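Side-chain contacts in putative glucoamylase (Bacteroides caccae ATCC 43185, PDB 4QT9), which probably hydrolyses glycosidic bonds as a putative glucoamylase with an alpha/alpha toroid fold: residues 79-84 against 149-154; 73-78 against 267-272; 86-91 against 154-159; 168-173 against 417-422. All coordinates share one frame; numbering follows the deposited sequence.

Contact 1 (79-84 against 149-154)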
loop_
_atom_site.group_PDB
_atom_site.type_symbol
_atom_site.label_atom_id
_atom_site.label_comp_id
_atom_site.label_asym_id
_atom_site.label_seq_id
_atom_site.Cartn_x
_atom_site.Cartn_y
_atom_site.Cartn_z
ATOM N N ALA A 79 14.113 -1.336 -4.016
ATOM C CA ALA A 79 14.916 -0.495 -3.129
ATOM C C ALA A 79 16.147 -1.275 -2.598
ATOM O O ALA A 79 17.239 -0.709 -2.511
ATOM C CB ALA A 79 14.061 0.002 -1.963
ATOM N N GLY A 80 15.964 -2.564 -2.301
ATOM C CA GLY A 80 17.028 -3.446 -1.819
ATOM C C GLY A 80 18.099 -3.682 -2.869
ATOM O O GLY A 80 19.299 -3.641 -2.574
ATOM N N ILE A 81 17.666 -3.927 -4.111
ATOM C CA ILE A 81 18.561 -4.109 -5.250
ATOM C C ILE A 81 19.381 -2.823 -5.427
ATOM O O ILE A 81 20.597 -2.894 -5.551
ATOM C CB ILE A 81 17.757 -4.461 -6.549
ATOM C CG1 ILE A 81 16.991 -5.797 -6.424
ATOM C CG2 ILE A 81 18.659 -4.463 -7.793
ATOM C CD1 ILE A 81 15.860 -5.961 -7.528
ATOM N N ASP A 82 18.712 -1.653 -5.411
ATOM C CA ASP A 82 19.373 -0.363 -5.609
ATOM C C ASP A 82 20.417 -0.070 -4.534
ATOM O O ASP A 82 21.463 0.492 -4.851
ATOM C CB ASP A 82 18.351 0.787 -5.674
ATOM C CG ASP A 82 18.930 2.041 -6.317
ATOM O OD1 ASP A 82 19.281 1.988 -7.516
ATOM O OD2 ASP A 82 19.060 3.064 -5.613
ATOM N N ARG A 83 20.157 -0.479 -3.285
ATOM C CA ARG A 83 21.090 -0.265 -2.175
ATOM C C ARG A 83 22.193 -1.325 -2.125
ATOM O O ARG A 83 23.201 -1.123 -1.446
ATOM C CB ARG A 83 20.344 -0.219 -0.843
ATOM C CG ARG A 83 19.516 1.046 -0.728
ATOM C CD ARG A 83 19.262 1.466 0.695
ATOM N NE ARG A 83 18.576 2.753 0.682
ATOM C CZ ARG A 83 19.154 3.917 0.951
ATOM N NH1 ARG A 83 20.421 3.963 1.348
ATOM N NH2 ARG A 83 18.458 5.045 0.864
ATOM N N GLY A 84 22.009 -2.432 -2.835
ATOM C CA GLY A 84 22.995 -3.509 -2.835
ATOM C C GLY A 84 22.822 -4.520 -1.713
ATOM O O GLY A 84 23.798 -5.154 -1.294
ATOM N N HIS A 149 9.302 -1.807 -14.056
ATOM C CA HIS A 149 9.340 -1.571 -15.501
ATOM C C HIS A 149 10.306 -0.415 -15.826
ATOM O O HIS A 149 11.182 -0.562 -16.683
ATOM C CB HIS A 149 7.937 -1.248 -16.040
ATOM C CG HIS A 149 7.983 -0.980 -17.510
ATOM N ND1 HIS A 149 8.218 0.289 -17.999
ATOM C CD2 HIS A 149 7.990 -1.856 -18.535
ATOM C CE1 HIS A 149 8.327 0.154 -19.308
ATOM N NE2 HIS A 149 8.179 -1.119 -19.682
ATOM N N GLN A 150 10.154 0.711 -15.113
ATOM C CA GLN A 150 10.984 1.905 -15.314
ATOM C C GLN A 150 12.419 1.688 -14.842
ATOM O O GLN A 150 13.339 2.226 -15.456
ATOM C CB GLN A 150 10.354 3.135 -14.654
ATOM C CG GLN A 150 9.087 3.602 -15.407
ATOM C CD GLN A 150 9.325 3.893 -16.859
ATOM O OE1 GLN A 150 8.938 3.123 -17.740
ATOM N NE2 GLN A 150 10.000 4.985 -17.131
ATOM N N TYR A 151 12.621 0.857 -13.815
ATOM C CA TYR A 151 13.955 0.547 -13.331
ATOM C C TYR A 151 14.747 -0.272 -14.363
ATOM O O TYR A 151 15.937 -0.030 -14.546
ATOM C CB TYR A 151 13.852 -0.235 -12.011
ATOM C CG TYR A 151 15.152 -0.365 -11.254
ATOM C CD1 TYR A 151 15.677 0.710 -10.539
ATOM C CD2 TYR A 151 15.819 -1.585 -11.182
ATOM C CE1 TYR A 151 16.846 0.581 -9.788
ATOM C CE2 TYR A 151 16.990 -1.729 -10.430
ATOM C CZ TYR A 151 17.497 -0.643 -9.730
ATOM O OH TYR A 151 18.664 -0.752 -8.998
ATOM N N TYR A 152 14.085 -1.232 -15.036
ATOM C CA TYR A 152 14.705 -2.139 -16.009
ATOM C C TYR A 152 14.585 -1.706 -17.488
ATOM O O TYR A 152 15.281 -2.285 -18.336
ATOM C CB TYR A 152 14.104 -3.538 -15.849
ATOM C CG TYR A 152 14.579 -4.322 -14.628
ATOM C CD1 TYR A 152 15.805 -4.043 -14.022
ATOM C CD2 TYR A 152 13.858 -5.413 -14.156
ATOM C CE1 TYR A 152 16.282 -4.808 -12.960
ATOM C CE2 TYR A 152 14.320 -6.180 -13.087
ATOM C CZ TYR A 152 15.527 -5.866 -12.482
ATOM O OH TYR A 152 15.964 -6.612 -11.410
ATOM N N ALA A 153 13.744 -0.693 -17.806
ATOM C CA ALA A 153 13.498 -0.252 -19.197
ATOM C C ALA A 153 14.758 0.138 -19.957
ATOM O O ALA A 153 14.791 -0.024 -21.180
ATOM C CB ALA A 153 12.514 0.911 -19.226
ATOM N N ASN A 154 15.779 0.647 -19.265
ATOM C CA ASN A 154 17.005 1.044 -19.951
ATOM C C ASN A 154 18.209 0.221 -19.477
ATOM O O ASN A 154 19.347 0.631 -19.715
ATOM C CB ASN A 154 17.260 2.543 -19.777
ATOM C CG ASN A 154 16.208 3.407 -20.437
ATOM O OD1 ASN A 154 15.345 3.998 -19.775
ATOM N ND2 ASN A 154 16.248 3.494 -21.760
#
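Tyr151 reaches from helix 135-152 to the last turn of helix 67-83 and meets Ile81 and Asp82 there. Its CB leaves the backbone in the direction of the other helix. CG stands anti to the backbone N (chi1 -168°), which sends the ring out across the gap between the helices. Beyond CG the two edges of the ring meet different partners. CE1 lies 3.6 Å from Asp82 OD1, which sits at the ring edge near the ring plane. CE2 lies 4.1 Å from Ile81 CG2, an apolar touch that is oblique to the ring. At the tip, Tyr151 OH is 3.2 Å from Asp82 OD1 and 3.5 Å from Asp82 CA. The hydroxyl thus lies close to the backbone of Asp82 as well as to its carboxylate. The carboxylate plane stands 78° from the ring plane. An alpha/alpha toroid is built of helices in two concentric circles; this contact joins two of its helices near their C-terminal ends. Replacing Tyr151 with an alanine would probably open a gap between the two helices, with Ile81 CG2 losing its ring contact and Asp82 OD1 its hydroxyl neighbour. Ile81 has a second aromatic neighbour in Tyr152. Its CD1 lies 3.9 Å from Tyr152 OH, and the two side chains cross at about a right angle. Leu413 of helix 409-415 also touches Tyr151, and Leu409 of the same helix touches Asp82.

Contact 2 (73-78 against 267-272)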
loop_
_atom_site.group_PDB
_atom_site.type_symbol
_atom_site.label_atom_id
_atom_site.label_comp_id
_atom_site.label_asym_id
_atom_site.label_seq_id
_atom_site.Cartn_x
_atom_site.Cartn_y
_atom_site.Cartn_z
ATOM N N GLY A 73 5.766 -5.091 -1.893
ATOM C CA GLY A 73 6.912 -5.991 -1.745
ATOM C C GLY A 73 7.916 -5.933 -2.869
ATOM O O GLY A 73 9.129 -5.958 -2.631
ATOM N N ILE A 74 7.411 -5.856 -4.105
ATOM C CA ILE A 74 8.198 -5.730 -5.324
ATOM C C ILE A 74 9.026 -4.394 -5.245
ATOM O O ILE A 74 10.222 -4.399 -5.565
ATOM C CB ILE A 74 7.174 -5.792 -6.501
ATOM C CG1 ILE A 74 6.987 -7.226 -6.998
ATOM C CG2 ILE A 74 7.441 -4.815 -7.620
ATOM C CD1 ILE A 74 5.611 -7.451 -7.753
HETATM N N MSE A 75 8.387 -3.290 -4.754
HETATM C CA MSE A 75 8.998 -1.957 -4.566
HETATM C C MSE A 75 10.023 -2.027 -3.447
HETATM O O MSE A 75 11.083 -1.413 -3.529
HETATM C CB MSE A 75 7.928 -0.901 -4.239
HETATM C CG MSE A 75 7.059 -0.566 -5.415
HETATM SE SE MSE A 75 5.635 0.645 -4.871
HETATM C CE MSE A 75 5.952 2.084 -6.211
ATOM N N ALA A 76 9.718 -2.806 -2.419
ATOM C CA ALA A 76 10.648 -3.051 -1.313
ATOM C C ALA A 76 11.894 -3.828 -1.830
ATOM O O ALA A 76 13.020 -3.495 -1.459
ATOM C CB ALA A 76 9.948 -3.813 -0.193
ATOM N N ILE A 77 11.699 -4.800 -2.740
ATOM C CA ILE A 77 12.804 -5.578 -3.307
ATOM C C ILE A 77 13.663 -4.662 -4.225
ATOM O O ILE A 77 14.895 -4.712 -4.157
ATOM C CB ILE A 77 12.248 -6.826 -4.024
ATOM C CG1 ILE A 77 11.721 -7.847 -2.991
ATOM C CG2 ILE A 77 13.325 -7.467 -4.934
ATOM C CD1 ILE A 77 10.864 -9.064 -3.568
ATOM N N LEU A 78 12.999 -3.780 -5.012
ATOM C CA LEU A 78 13.632 -2.804 -5.920
ATOM C C LEU A 78 14.575 -1.856 -5.146
ATOM O O LEU A 78 15.720 -1.654 -5.548
ATOM C CB LEU A 78 12.532 -2.015 -6.647
ATOM C CG LEU A 78 12.814 -1.434 -8.023
ATOM C CD1 LEU A 78 13.160 -2.508 -9.032
ATOM C CD2 LEU A 78 11.591 -0.747 -8.527
ATOM N N SER A 267 -1.651 4.836 -1.900
ATOM C CA SER A 267 -1.678 5.460 -3.232
ATOM C C SER A 267 -0.501 6.416 -3.441
ATOM O O SER A 267 -0.371 6.951 -4.529
ATOM C CB SER A 267 -2.985 6.218 -3.457
ATOM O OG SER A 267 -4.045 5.302 -3.648
ATOM N N PHE A 268 0.356 6.620 -2.425
ATOM C CA PHE A 268 1.470 7.559 -2.546
ATOM C C PHE A 268 2.844 6.898 -2.435
ATOM O O PHE A 268 3.839 7.591 -2.226
ATOM C CB PHE A 268 1.311 8.689 -1.510
ATOM C CG PHE A 268 0.060 9.482 -1.798
ATOM C CD1 PHE A 268 -0.038 10.273 -2.944
ATOM C CD2 PHE A 268 -1.048 9.389 -0.967
ATOM C CE1 PHE A 268 -1.211 10.982 -3.223
ATOM C CE2 PHE A 268 -2.214 10.103 -1.248
ATOM C CZ PHE A 268 -2.291 10.886 -2.375
ATOM N N LEU A 269 2.914 5.574 -2.672
ATOM C CA LEU A 269 4.189 4.833 -2.674
ATOM C C LEU A 269 4.950 5.108 -3.969
ATOM O O LEU A 269 6.170 5.307 -3.938
ATOM C CB LEU A 269 3.989 3.340 -2.467
ATOM C CG LEU A 269 3.278 2.869 -1.192
ATOM C CD1 LEU A 269 3.277 1.360 -1.164
ATOM C CD2 LEU A 269 3.984 3.326 0.042
ATOM N N GLY A 270 4.213 5.170 -5.076
ATOM C CA GLY A 270 4.749 5.476 -6.395
ATOM C C GLY A 270 4.344 6.871 -6.810
ATOM O O GLY A 270 5.163 7.654 -7.313
ATOM N N LEU A 271 3.053 7.181 -6.612
ATOM C CA LEU A 271 2.504 8.506 -6.896
ATOM C C LEU A 271 3.140 9.524 -5.918
ATOM O O LEU A 271 2.913 9.438 -4.724
ATOM C CB LEU A 271 0.975 8.472 -6.775
ATOM C CG LEU A 271 0.228 9.784 -7.071
ATOM C CD1 LEU A 271 0.294 10.144 -8.542
ATOM C CD2 LEU A 271 -1.210 9.685 -6.647
ATOM N N ASP A 272 3.996 10.423 -6.425
ATOM C CA ASP A 272 4.705 11.402 -5.610
ATOM C C ASP A 272 3.719 12.488 -5.077
ATOM O O ASP A 272 3.172 13.256 -5.878
ATOM C CB ASP A 272 5.838 12.019 -6.460
ATOM C CG ASP A 272 6.826 12.929 -5.759
ATOM O OD1 ASP A 272 6.601 13.263 -4.572
ATOM O OD2 ASP A 272 7.796 13.366 -6.417
#
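Helix 67-83 of the alpha/alpha toroid meets here the irregular loop between strands 247-251 and 276-277, in the interior of the protein. The centre of the contact is about 8 Å from the centre of the chain. One long side chain spans the gap: Met75, present as selenomethionine. Its CG lies anti to the carbonyl carbon (chi1 -71°), and the chain runs extended to SE before it bends at chi3 (126°). The selenium comes alongside the base of Leu269, with SE 4.0 Å from Leu269 CB. The two side chains approach obliquely. Past the bend, the methyl turns onto the backbone of the loop. Met75 CE lies 3.6 Å from Gly270 CA and 3.7 Å from Gly270 N. It is also 3.9 Å from Leu269 C, so it rests against the peptide that links the two residues. Gly270 suits this place, because a CB on it would come within about 3.1 Å of Met75 CE. Helix 392-406 packs beside the contact: Val400 touches both Met75 and Leu269. Backbone polar atoms of Leu269 and Gly270 bond elsewhere. Gly270 N donates to Gln143 OE1 of helix 135-152, and Leu269 O accepts from Asn404 ND2. These bonds fix the backbone on which the methyl lies. No hydrogen bond crosses between 73-78 and 267-272. The contact is therefore purely van der Waals, and its hold depends on the fit of a flexible selenoether (a thioether in ordinary methionine) against a side-chain base and a bare glycine.

Contact 3 (86-91 against 154-159)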
loop_
_atom_site.group_PDB
_atom_site.type_symbol
_atom_site.label_atom_id
_atom_site.label_comp_id
_atom_site.label_asym_id
_atom_site.label_seq_id
_atom_site.Cartn_x
_atom_site.Cartn_y
_atom_site.Cartn_z
ATOM N N VAL A 86 21.066 -7.217 -2.165
ATOM C CA VAL A 86 21.226 -8.400 -3.013
ATOM C C VAL A 86 21.964 -7.955 -4.273
ATOM O O VAL A 86 21.955 -6.763 -4.592
ATOM C CB VAL A 86 19.876 -9.106 -3.325
ATOM C CG1 VAL A 86 19.276 -9.699 -2.058
ATOM C CG2 VAL A 86 18.880 -8.165 -3.987
ATOM N N THR A 87 22.597 -8.886 -4.993
ATOM C CA THR A 87 23.289 -8.535 -6.243
ATOM C C THR A 87 22.278 -8.235 -7.371
ATOM O O THR A 87 21.100 -8.596 -7.264
ATOM C CB THR A 87 24.255 -9.652 -6.652
ATOM O OG1 THR A 87 23.487 -10.790 -7.035
ATOM C CG2 THR A 87 25.242 -10.020 -5.528
ATOM N N ARG A 88 22.732 -7.558 -8.427
ATOM C CA ARG A 88 21.940 -7.239 -9.620
ATOM C C ARG A 88 21.343 -8.532 -10.223
ATOM O O ARG A 88 20.180 -8.539 -10.628
ATOM C CB ARG A 88 22.856 -6.536 -10.666
ATOM C CG ARG A 88 22.194 -6.161 -11.986
ATOM C CD ARG A 88 23.174 -5.541 -12.965
ATOM N NE ARG A 88 22.494 -4.908 -14.102
ATOM C CZ ARG A 88 23.071 -4.074 -14.964
ATOM N NH1 ARG A 88 24.352 -3.749 -14.829
ATOM N NH2 ARG A 88 22.370 -3.545 -15.957
ATOM N N GLU A 89 22.163 -9.616 -10.277
ATOM C CA GLU A 89 21.815 -10.941 -10.818
ATOM C C GLU A 89 20.748 -11.620 -9.954
ATOM O O GLU A 89 19.785 -12.159 -10.508
ATOM C CB GLU A 89 23.065 -11.852 -10.942
ATOM C CG GLU A 89 24.163 -11.312 -11.851
ATOM C CD GLU A 89 24.939 -10.080 -11.401
ATOM O OE1 GLU A 89 25.198 -9.920 -10.181
ATOM O OE2 GLU A 89 25.294 -9.270 -12.289
ATOM N N GLU A 90 20.900 -11.573 -8.610
ATOM C CA GLU A 90 19.918 -12.125 -7.666
ATOM C C GLU A 90 18.556 -11.411 -7.755
ATOM O O GLU A 90 17.510 -12.074 -7.721
ATOM C CB GLU A 90 20.422 -12.038 -6.225
ATOM C CG GLU A 90 21.473 -13.074 -5.885
ATOM C CD GLU A 90 22.177 -12.864 -4.557
ATOM O OE1 GLU A 90 22.377 -11.696 -4.146
ATOM O OE2 GLU A 90 22.562 -13.883 -3.942
ATOM N N GLY A 91 18.585 -10.082 -7.839
ATOM C CA GLY A 91 17.374 -9.287 -7.948
ATOM C C GLY A 91 16.607 -9.561 -9.230
ATOM O O GLY A 91 15.376 -9.629 -9.218
ATOM N N ASN A 154 15.779 0.647 -19.265
ATOM C CA ASN A 154 17.005 1.044 -19.951
ATOM C C ASN A 154 18.209 0.221 -19.477
ATOM O O ASN A 154 19.347 0.631 -19.715
ATOM C CB ASN A 154 17.260 2.543 -19.777
ATOM C CG ASN A 154 16.208 3.407 -20.437
ATOM O OD1 ASN A 154 15.345 3.998 -19.775
ATOM N ND2 ASN A 154 16.248 3.494 -21.760
ATOM N N GLY A 155 17.953 -0.948 -18.879
ATOM C CA GLY A 155 19.002 -1.840 -18.394
ATOM C C GLY A 155 19.661 -2.659 -19.484
ATOM O O GLY A 155 19.694 -2.251 -20.646
ATOM N N ASN A 156 20.212 -3.827 -19.124
ATOM C CA ASN A 156 20.825 -4.693 -20.126
ATOM C C ASN A 156 19.701 -5.436 -20.894
ATOM O O ASN A 156 18.526 -5.281 -20.543
ATOM C CB ASN A 156 21.834 -5.641 -19.466
ATOM C CG ASN A 156 21.269 -6.602 -18.460
ATOM O OD1 ASN A 156 20.103 -7.009 -18.521
ATOM N ND2 ASN A 156 22.116 -7.062 -17.569
ATOM N N ASP A 157 20.047 -6.242 -21.916
ATOM C CA ASP A 157 19.066 -6.959 -22.736
ATOM C C ASP A 157 18.133 -7.883 -21.920
ATOM O O ASP A 157 16.943 -7.958 -22.227
ATOM C CB ASP A 157 19.770 -7.752 -23.850
ATOM C CG ASP A 157 20.271 -6.888 -25.006
ATOM O OD1 ASP A 157 20.134 -5.635 -24.925
ATOM O OD2 ASP A 157 20.776 -7.461 -26.006
ATOM N N LYS A 158 18.652 -8.545 -20.885
ATOM C CA LYS A 158 17.862 -9.455 -20.048
ATOM C C LYS A 158 16.878 -8.679 -19.182
ATOM O O LYS A 158 15.754 -9.139 -18.965
ATOM C CB LYS A 158 18.779 -10.314 -19.180
ATOM C CG LYS A 158 19.772 -11.121 -20.018
ATOM C CD LYS A 158 20.583 -12.080 -19.182
ATOM C CE LYS A 158 21.619 -11.425 -18.316
ATOM N NZ LYS A 158 22.208 -12.393 -17.353
ATOM N N GLU A 159 17.304 -7.500 -18.697
ATOM C CA GLU A 159 16.479 -6.580 -17.907
ATOM C C GLU A 159 15.367 -5.984 -18.775
ATOM O O GLU A 159 14.215 -5.972 -18.338
ATOM C CB GLU A 159 17.344 -5.477 -17.302
ATOM C CG GLU A 159 18.095 -5.952 -16.065
ATOM C CD GLU A 159 19.282 -5.120 -15.612
ATOM O OE1 GLU A 159 19.755 -4.256 -16.387
ATOM O OE2 GLU A 159 19.762 -5.360 -14.481
HETATM O O HOH W 1 19.946 -7.655 -13.565
#
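Arg88 and Glu159 form a two-bond salt bridge between the first turns of helices 88-104 and 157-172. Arg88 NE donates to Glu159 OE2 at 2.8 Å, and Arg88 NH2 donates to Glu159 OE1 at 2.7 Å. Both bonds are nearly straight, the NE one at 176°. The guanidinium presents its side, and each nitrogen meets its oxygen on the syn side. The two planes are 24° apart. Arg88 reaches this far because CG is anti to the backbone N (chi1 179°) and the chain is extended from CG to NE. Glu159 OE1 has a second donor: Asn156 N, at 2.8 Å, comes from the anti side. A water donates to Glu159 OE2 and to Arg88 O, a second link between the helix ends. Farther out, Asn156 ND2 lies over one face of the guanidinium, 3.9 Å from Arg88 NH2. Leu92, one turn on in helix 88-104, packs on Glu159. Glu159 also belongs to a capping box. Its N donates to Asn156 OD1 at 2.8 Å, in return for the bond from Asn156 N to its carboxylate. Thr87 and Glu90 form another box on the facing helix. The arrangement is thus a salt bridge joining two capped helix N-termini in an alpha/alpha toroid.

Contact 4 (168-173 against 417-422)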
loop_
_atom_site.group_PDB
_atom_site.type_symbol
_atom_site.label_atom_id
_atom_site.label_comp_id
_atom_site.label_asym_id
_atom_site.label_seq_id
_atom_site.Cartn_x
_atom_site.Cartn_y
_atom_site.Cartn_z
ATOM N N ARG A 168 3.414 -6.085 -20.966
ATOM C CA ARG A 168 2.341 -6.946 -21.471
ATOM C C ARG A 168 1.276 -7.196 -20.374
ATOM O O ARG A 168 0.088 -7.118 -20.687
ATOM C CB ARG A 168 2.880 -8.280 -22.014
ATOM C CG ARG A 168 1.842 -9.008 -22.870
ATOM C CD ARG A 168 2.143 -10.487 -23.041
ATOM N NE ARG A 168 0.925 -11.302 -23.018
ATOM C CZ ARG A 168 0.576 -12.170 -23.963
ATOM N NH1 ARG A 168 1.354 -12.357 -25.025
ATOM N NH2 ARG A 168 -0.550 -12.864 -23.854
ATOM N N LEU A 169 1.696 -7.467 -19.097
ATOM C CA LEU A 169 0.764 -7.692 -18.002
ATOM C C LEU A 169 -0.039 -6.443 -17.723
ATOM O O LEU A 169 -1.221 -6.568 -17.439
ATOM C CB LEU A 169 1.482 -8.137 -16.698
ATOM C CG LEU A 169 2.220 -9.508 -16.740
ATOM C CD1 LEU A 169 3.164 -9.656 -15.546
ATOM C CD2 LEU A 169 1.247 -10.678 -16.805
ATOM N N TRP A 170 0.624 -5.259 -17.728
ATOM C CA TRP A 170 0.041 -3.929 -17.526
ATOM C C TRP A 170 -0.993 -3.685 -18.652
ATOM O O TRP A 170 -2.132 -3.319 -18.358
ATOM C CB TRP A 170 1.165 -2.841 -17.503
ATOM C CG TRP A 170 0.775 -1.409 -17.835
ATOM C CD1 TRP A 170 1.273 -0.645 -18.855
ATOM C CD2 TRP A 170 -0.167 -0.568 -17.125
ATOM N NE1 TRP A 170 0.714 0.618 -18.822
ATOM C CE2 TRP A 170 -0.165 0.694 -17.760
ATOM C CE3 TRP A 170 -1.024 -0.771 -16.033
ATOM C CZ2 TRP A 170 -0.939 1.773 -17.296
ATOM C CZ3 TRP A 170 -1.819 0.292 -15.589
ATOM C CH2 TRP A 170 -1.781 1.541 -16.228
ATOM N N ARG A 171 -0.626 -3.961 -19.919
ATOM C CA ARG A 171 -1.547 -3.750 -21.062
ATOM C C ARG A 171 -2.757 -4.705 -21.049
ATOM O O ARG A 171 -3.782 -4.400 -21.672
ATOM C CB ARG A 171 -0.819 -3.865 -22.397
ATOM C CG ARG A 171 0.058 -2.673 -22.656
ATOM C CD ARG A 171 0.888 -2.834 -23.903
ATOM N NE ARG A 171 1.586 -1.584 -24.162
ATOM C CZ ARG A 171 1.106 -0.602 -24.917
ATOM N NH1 ARG A 171 -0.050 -0.746 -25.553
ATOM N NH2 ARG A 171 1.785 0.528 -25.053
ATOM N N GLU A 172 -2.647 -5.836 -20.320
ATOM C CA GLU A 172 -3.710 -6.832 -20.255
ATOM C C GLU A 172 -4.775 -6.487 -19.197
ATOM O O GLU A 172 -5.883 -7.030 -19.261
ATOM C CB GLU A 172 -3.128 -8.229 -20.015
ATOM C CG GLU A 172 -2.591 -8.846 -21.295
ATOM C CD GLU A 172 -1.870 -10.178 -21.169
ATOM O OE1 GLU A 172 -1.317 -10.475 -20.083
ATOM O OE2 GLU A 172 -1.829 -10.910 -22.185
ATOM N N VAL A 173 -4.489 -5.566 -18.266
ATOM C CA VAL A 173 -5.525 -5.211 -17.258
ATOM C C VAL A 173 -6.662 -4.423 -17.908
ATOM O O VAL A 173 -6.455 -3.283 -18.353
ATOM C CB VAL A 173 -5.024 -4.465 -15.995
ATOM C CG1 VAL A 173 -6.162 -4.314 -14.982
ATOM C CG2 VAL A 173 -3.835 -5.183 -15.360
ATOM N N HIS A 417 7.092 7.030 -15.704
ATOM C CA HIS A 417 6.381 6.163 -16.662
ATOM C C HIS A 417 5.488 7.008 -17.589
ATOM O O HIS A 417 4.682 7.816 -17.100
ATOM C CB HIS A 417 5.598 5.049 -15.950
ATOM C CG HIS A 417 5.213 3.935 -16.857
ATOM N ND1 HIS A 417 4.196 4.075 -17.780
ATOM C CD2 HIS A 417 5.745 2.699 -16.982
ATOM C CE1 HIS A 417 4.154 2.936 -18.454
ATOM N NE2 HIS A 417 5.060 2.075 -18.008
ATOM N N PRO A 418 5.684 6.886 -18.934
ATOM C CA PRO A 418 4.908 7.725 -19.870
ATOM C C PRO A 418 3.396 7.519 -19.804
ATOM O O PRO A 418 2.684 8.492 -19.989
ATOM C CB PRO A 418 5.438 7.357 -21.256
ATOM C CG PRO A 418 6.647 6.527 -21.012
ATOM C CD PRO A 418 6.604 5.976 -19.648
ATOM N N ASP A 419 2.903 6.310 -19.486
ATOM C CA ASP A 419 1.450 6.092 -19.377
ATOM C C ASP A 419 0.883 6.760 -18.124
ATOM O O ASP A 419 -0.239 7.289 -18.142
ATOM C CB ASP A 419 1.115 4.592 -19.360
ATOM C CG ASP A 419 1.426 3.889 -20.662
ATOM O OD1 ASP A 419 1.430 4.569 -21.721
ATOM O OD2 ASP A 419 1.686 2.656 -20.627
ATOM N N VAL A 420 1.663 6.731 -17.037
ATOM C CA VAL A 420 1.275 7.359 -15.786
ATOM C C VAL A 420 1.184 8.857 -16.001
ATOM O O VAL A 420 0.211 9.470 -15.564
ATOM C CB VAL A 420 2.222 6.980 -14.611
ATOM C CG1 VAL A 420 1.870 7.799 -13.352
ATOM C CG2 VAL A 420 2.112 5.495 -14.310
ATOM N N GLN A 421 2.169 9.442 -16.701
ATOM C CA GLN A 421 2.205 10.889 -16.972
ATOM C C GLN A 421 1.012 11.342 -17.829
ATOM O O GLN A 421 0.501 12.438 -17.627
ATOM C CB GLN A 421 3.515 11.288 -17.656
ATOM C CG GLN A 421 4.739 11.061 -16.782
ATOM C CD GLN A 421 5.883 11.958 -17.165
ATOM O OE1 GLN A 421 5.771 13.189 -17.151
ATOM N NE2 GLN A 421 7.024 11.367 -17.475
ATOM N N ALA A 422 0.563 10.495 -18.763
ATOM C CA ALA A 422 -0.591 10.780 -19.630
ATOM C C ALA A 422 -1.889 10.688 -18.816
ATOM O O ALA A 422 -2.824 11.469 -19.048
ATOM C CB ALA A 422 -0.626 9.800 -20.793
HETATM O O HOH W 2 3.242 1.064 -22.141
#
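This is a buried polar contact between the C-terminal end of helix 157-172 and the start of helix 418-426, made by Trp170 and Asp419. Trp170 NE1 donates to Asp419 OD2 at 2.9 Å, with an N-H...O angle of 168°. The oxygen lies almost in the indole plane, at the ring edge. The nitrogen approaches OD2 on the anti side, somewhat out of the carboxylate plane. Trp170 CG is anti to the backbone N (chi1 157°), which carries the indole across to the other helix. Its CZ2 also touches Asp419 CB, at 4.1 Å. His417 sits beside this pair as the N-cap of helix 418-426, where its ND1 accepts from Asp419 N at 3.1 Å. The His417 CE1 atom is 4.2 Å from Trp170 NE1, and the two rings meet obliquely. A phenylalanine in place of Trp170 has no N-H to offer, and would probably leave the Asp419 carboxylate to lean on its water and freer to turn. That water donates to Asp419 OD2 at 2.7 Å and is weakly bonded to Arg171 NH2. Met142 and Leu146 of helix 135-152 touch the indole, as do Leu214 and Ala217 of helix 209-217. Pro219 packs on both Trp170 and Asp419.

How the contacts relate
Helix 67-83 carries the first segments of contacts 1 and 2, whose centres are about 12 Å apart. Helix 157-172 serves contact 3 at its start and contact 4 at its end, centres about 21 Å apart. Contacts 1 and 3 are closest, about 8 Å between centres, and share Asn154. Contact 1 joins helices 67-83 and 135-152; contact 3 joins the next helix after each, 88-104 and 157-172. Contact 1 touches contact 2 through Tyr151 and Leu78, and contact 4 through Gln150 and His417. Along the chain, contacts 1 and 3 interlace, fall between the two segments of contact 2 and close before contact 4 opens. Contacts 2 and 4 cross, bringing later chain back onto these early helices.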